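Local coordinates for protein CaaX farnesyltransferase alpha subunit Ram2 (Aspergillus fumigatus, PDB 4L9P) that probably serves, as the alpha subunit of a farnesyltransferase heterodimer, in attaching isoprenoid groups to proteins that end in a CaaX motif, at residues A[182-187]-A[202-207]. The protein carries 1 engineered substitution. Numbering follows the deposited sequence.
Sequences EIQDVE and HRYMLR
Residues 182-187 and 202-207 are single pieces of the neighbouring helices 180-192 and 197-208, which make the antiparallel helical hairpin of one prenyltransferase alpha-subunit repeat, a TPR-like unit. Build both as regular alpha helix, with axes 10.2 Å apart at closest approach and a signed crossing angle of -157°; the backbones come nearest at Val186 and Arg203, CA to CA 6.6 Å. Start at His202: its CA-CB bond points toward the first helix, and with chi1 t NE2 donates a 2.9 Å hydrogen bond to Glu182 OE1. Val186 CG2 meets the ring edge at CD2 (3.7 Å), and Trp164 packs on the same imidazole. Glu182 OE2 turns to Gln147 and Arg167. Next, Arg203 leaves its helix sideways, but an extended t,t,t chain brings the guanidinium across: NH1 forms a salt bridge to Glu187 OE2 at 2.9 Å, Ile183 CD1 covers one guanidinium face (3.7 Å to NH1), and NE pairs with Glu244. Tyr204 faces elsewhere and stacks on Tyr298 of the beta subunit Ram1. Leu206, rotamer mt, fills the middle: its CD2 lies 3.6 Å from Glu182 CB, its CD1 4.1 Å from Ile183 CD1 and 4.2 Å from Val186 CG2. Last comes Arg207, whose NH2 sits 3.6 Å from Ile183 CG1, so the guanidinium lies face-on over that side chain while NE reaches Glu244. An apolar seam of Ile183, Val186 and Leu206 is thus flanked by the His202-Glu182 hydrogen bond and the Arg203-Glu187 salt bridge, a mixed interface in which the Glu182 carboxylate, His202 NE2 and the Arg203 guanidinium each have polar partners.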
ATOM      1  N   GLU A 182       5.049   0.539 -27.397  1.00  6.07           N
ATOM      2  CA  GLU A 182       5.011   0.920 -25.973  1.00  5.17           C
ATOM      3  C   GLU A 182       4.763   2.412 -25.876  1.00  6.34           C
ATOM      4  O   GLU A 182       3.853   2.838 -25.122  1.00  5.91           O
ATOM      5  CB  GLU A 182       6.328   0.530 -25.289  1.00  5.12           C
ATOM      6  CG  GLU A 182       6.459  -0.998 -25.067  1.00  6.13           C
ATOM      7  CD  GLU A 182       5.287  -1.586 -24.293  1.00  6.73           C
ATOM      8  OE1 GLU A 182       4.943  -0.991 -23.240  1.00  6.69           O
ATOM      9  OE2 GLU A 182       4.672  -2.586 -24.701  1.00  7.60           O
ATOM     10  N   ILE A 183       5.515   3.229 -26.582  1.00  6.43           N
ATOM     11  CA  ILE A 183       5.256   4.662 -26.575  1.00  7.67           C
ATOM     12  C   ILE A 183       3.923   4.998 -27.223  1.00  7.22           C
ATOM     13  O   ILE A 183       3.202   5.871 -26.724  1.00  7.90           O
ATOM     14  CB  ILE A 183       6.448   5.445 -27.130  1.00 10.34           C
ATOM     15  CG1 ILE A 183       6.388   6.877 -26.702  1.00 14.49           C
ATOM     16  CG2 ILE A 183       6.611   5.287 -28.671  1.00 13.98           C
ATOM     17  CD1 ILE A 183       6.793   6.995 -25.121  1.00 14.49           C
ATOM     18  N   GLN A 184       3.570   4.330 -28.325  1.00  7.28           N
ATOM     19  CA  GLN A 184       2.308   4.660 -28.971  1.00  8.13           C
ATOM     20  C   GLN A 184       1.134   4.346 -28.059  1.00  6.47           C
ATOM     21  O   GLN A 184       0.153   5.141 -28.009  1.00  7.70           O
ATOM     22  CB  GLN A 184       2.168   3.836 -30.260  1.00 10.32           C
ATOM     23  CG  GLN A 184       0.802   3.947 -30.931  1.00 15.08           C
ATOM     24  CD  GLN A 184       0.754   3.072 -32.178  1.00 18.77           C
ATOM     25  OE1 GLN A 184       1.739   3.016 -32.959  1.00 21.57           O
ATOM     26  NE2 GLN A 184      -0.338   2.319 -32.322  1.00 21.08           N
ATOM     27  N   ASP A 185       1.189   3.233 -27.315  1.00  5.99           N
ATOM     28  CA  ASP A 185       0.050   2.905 -26.433  1.00  5.14           C
ATOM     29  C   ASP A 185      -0.018   3.891 -25.254  1.00  5.69           C
ATOM     30  O   ASP A 185      -1.118   4.311 -24.892  1.00  6.38           O
ATOM     31  CB  ASP A 185       0.169   1.447 -25.949  1.00  6.07           C
ATOM     32  CG  ASP A 185      -0.122   0.442 -27.049  1.00  8.09           C
ATOM     33  OD1 ASP A 185      -0.471   0.839 -28.209  1.00  8.56           O
ATOM     34  OD2 ASP A 185       0.005  -0.756 -26.754  1.00  7.61           O
ATOM     35  N   VAL A 186       1.142   4.293 -24.721  1.00  5.29           N
ATOM     36  CA  VAL A 186       1.115   5.345 -23.691  1.00  5.16           C
ATOM     37  C   VAL A 186       0.513   6.627 -24.264  1.00  5.26           C
ATOM     38  O   VAL A 186      -0.347   7.237 -23.615  1.00  6.20           O
ATOM     39  CB  VAL A 186       2.577   5.598 -23.221  1.00  5.56           C
ATOM     40  CG1 VAL A 186       2.748   7.017 -22.618  1.00  7.14           C
ATOM     41  CG2 VAL A 186       3.024   4.543 -22.263  1.00  6.67           C
ATOM     42  N   GLU A 187       0.899   7.014 -25.487  1.00  5.81           N
ATOM     43  CA  GLU A 187       0.368   8.241 -26.074  1.00  6.69           C
ATOM     44  C   GLU A 187      -1.126   8.146 -26.378  1.00  6.08           C
ATOM     45  O   GLU A 187      -1.852   9.140 -26.249  1.00  7.51           O
ATOM     46  CB  GLU A 187       1.230   8.688 -27.297  1.00  9.81           C
ATOM     47  CG  GLU A 187       2.598   9.163 -26.699  1.00 13.06           C
ATOM     48  CD  GLU A 187       3.560   9.709 -27.662  1.00 15.85           C
ATOM     49  OE1 GLU A 187       3.314   9.542 -28.884  1.00 17.55           O
ATOM     50  OE2 GLU A 187       4.581  10.256 -27.191  1.00 15.80           O
ATOM     51  N   HIS A 202       4.610   4.738 -16.766  1.00  3.33           N
ATOM     52  CA  HIS A 202       5.189   3.782 -17.746  1.00  3.82           C
ATOM     53  C   HIS A 202       6.045   4.557 -18.724  1.00  4.18           C
ATOM     54  O   HIS A 202       7.118   4.061 -19.139  1.00  4.54           O
ATOM     55  CB  HIS A 202       4.046   3.074 -18.460  1.00  4.33           C
ATOM     56  CG  HIS A 202       4.504   1.872 -19.250  1.00  4.32           C
ATOM     57  ND1 HIS A 202       4.866   0.699 -18.621  1.00  5.82           N
ATOM     58  CD2 HIS A 202       4.617   1.649 -20.589  1.00  4.85           C
ATOM     59  CE1 HIS A 202       5.206  -0.188 -19.535  1.00  6.85           C
ATOM     60  NE2 HIS A 202       5.085   0.375 -20.730  1.00  5.50           N
ATOM     61  N   ARG A 203       5.666   5.784 -19.085  1.00  3.57           N
ATOM     62  CA  ARG A 203       6.499   6.606 -20.009  1.00  4.23           C
ATOM     63  C   ARG A 203       7.884   6.826 -19.391  1.00  5.35           C
ATOM     64  O   ARG A 203       8.900   6.745 -20.093  1.00  6.07           O
ATOM     65  CB  ARG A 203       5.847   7.974 -20.270  1.00  5.58           C
ATOM     66  CG  ARG A 203       6.574   8.706 -21.438  1.00  6.36           C
ATOM     67  CD  ARG A 203       5.940  10.134 -21.652  1.00  7.75           C
ATOM     68  NE  ARG A 203       6.628  10.691 -22.802  1.00  9.43           N
ATOM     69  CZ  ARG A 203       6.202  10.634 -24.058  1.00 10.44           C
ATOM     70  NH1 ARG A 203       4.975  10.155 -24.361  1.00 11.01           N
ATOM     71  NH2 ARG A 203       7.020  11.064 -25.021  1.00 11.67           N
ATOM     72  N   TYR A 204       7.909   7.124 -18.092  1.00  5.31           N
ATOM     73  CA  TYR A 204       9.205   7.340 -17.451  1.00  4.94           C
ATOM     74  C   TYR A 204      10.075   6.051 -17.550  1.00  5.53           C
ATOM     75  O   TYR A 204      11.275   6.102 -17.864  1.00  7.02           O
ATOM     76  CB  TYR A 204       9.026   7.743 -15.971  1.00  5.59           C
ATOM     77  CG  TYR A 204      10.390   8.017 -15.351  1.00  5.26           C
ATOM     78  CD1 TYR A 204      11.169   6.984 -14.774  1.00  6.87           C
ATOM     79  CD2 TYR A 204      10.901   9.332 -15.301  1.00  6.18           C
ATOM     80  CE1 TYR A 204      12.431   7.240 -14.221  1.00  7.32           C
ATOM     81  CE2 TYR A 204      12.149   9.604 -14.730  1.00  6.26           C
ATOM     82  CZ  TYR A 204      12.922   8.540 -14.224  1.00  7.06           C
ATOM     83  OH  TYR A 204      14.179   8.791 -13.689  1.00  8.12           O
ATOM     84  N   MET A 205       9.487   4.897 -17.314  1.00  6.14           N
ATOM     85  CA  MET A 205      10.251   3.672 -17.455  1.00  6.77           C
ATOM     86  C   MET A 205      10.804   3.520 -18.881  1.00  7.14           C
ATOM     87  O   MET A 205      12.001   3.186 -19.083  1.00  6.86           O
ATOM     88  CB  MET A 205       9.363   2.508 -17.164  1.00  9.31           C
ATOM     89  CG  MET A 205      10.130   1.191 -17.172  1.00 13.03           C
ATOM     90  SD  MET A 205       9.529   0.097 -18.425  1.00 21.83           S
ATOM     91  CE  MET A 205       8.075   0.719 -19.014  1.00 23.02           C
ATOM     92  N   LEU A 206       9.959   3.781 -19.882  1.00  6.05           N
ATOM     93  CA  LEU A 206      10.410   3.567 -21.279  1.00  5.33           C
ATOM     94  C   LEU A 206      11.551   4.501 -21.576  1.00  6.21           C
ATOM     95  O   LEU A 206      12.488   4.108 -22.290  1.00  7.61           O
ATOM     96  CB  LEU A 206       9.262   3.896 -22.242  1.00  6.62           C
ATOM     97  CG  LEU A 206       8.061   2.951 -22.176  1.00  6.22           C
ATOM     98  CD1 LEU A 206       6.954   3.445 -23.113  1.00  7.69           C
ATOM     99  CD2 LEU A 206       8.440   1.486 -22.500  1.00  6.09           C
ATOM    100  N   ARG A 207      11.483   5.742 -21.109  1.00  7.45           N
ATOM    101  CA  ARG A 207      12.471   6.747 -21.524  1.00  8.27           C
ATOM    102  C   ARG A 207      13.704   6.838 -20.631  1.00  9.47           C
ATOM    103  O   ARG A 207      14.818   7.089 -21.143  1.00 11.60           O
ATOM    104  CB  ARG A 207      11.815   8.118 -21.632  1.00  9.04           C
ATOM    105  CG  ARG A 207      10.729   8.201 -22.742  1.00  9.27           C
ATOM    106  CD  ARG A 207      11.386   8.143 -24.087  1.00 13.21           C
ATOM    107  NE  ARG A 207      10.529   8.644 -25.150  1.00 15.35           N
ATOM    108  CZ  ARG A 207      10.309   7.970 -26.279  1.00 15.71           C
ATOM    109  NH1 ARG A 207      10.785   6.714 -26.406  1.00 16.22           N
ATOM    110  NH2 ARG A 207       9.566   8.524 -27.232  1.00 16.68           N
TER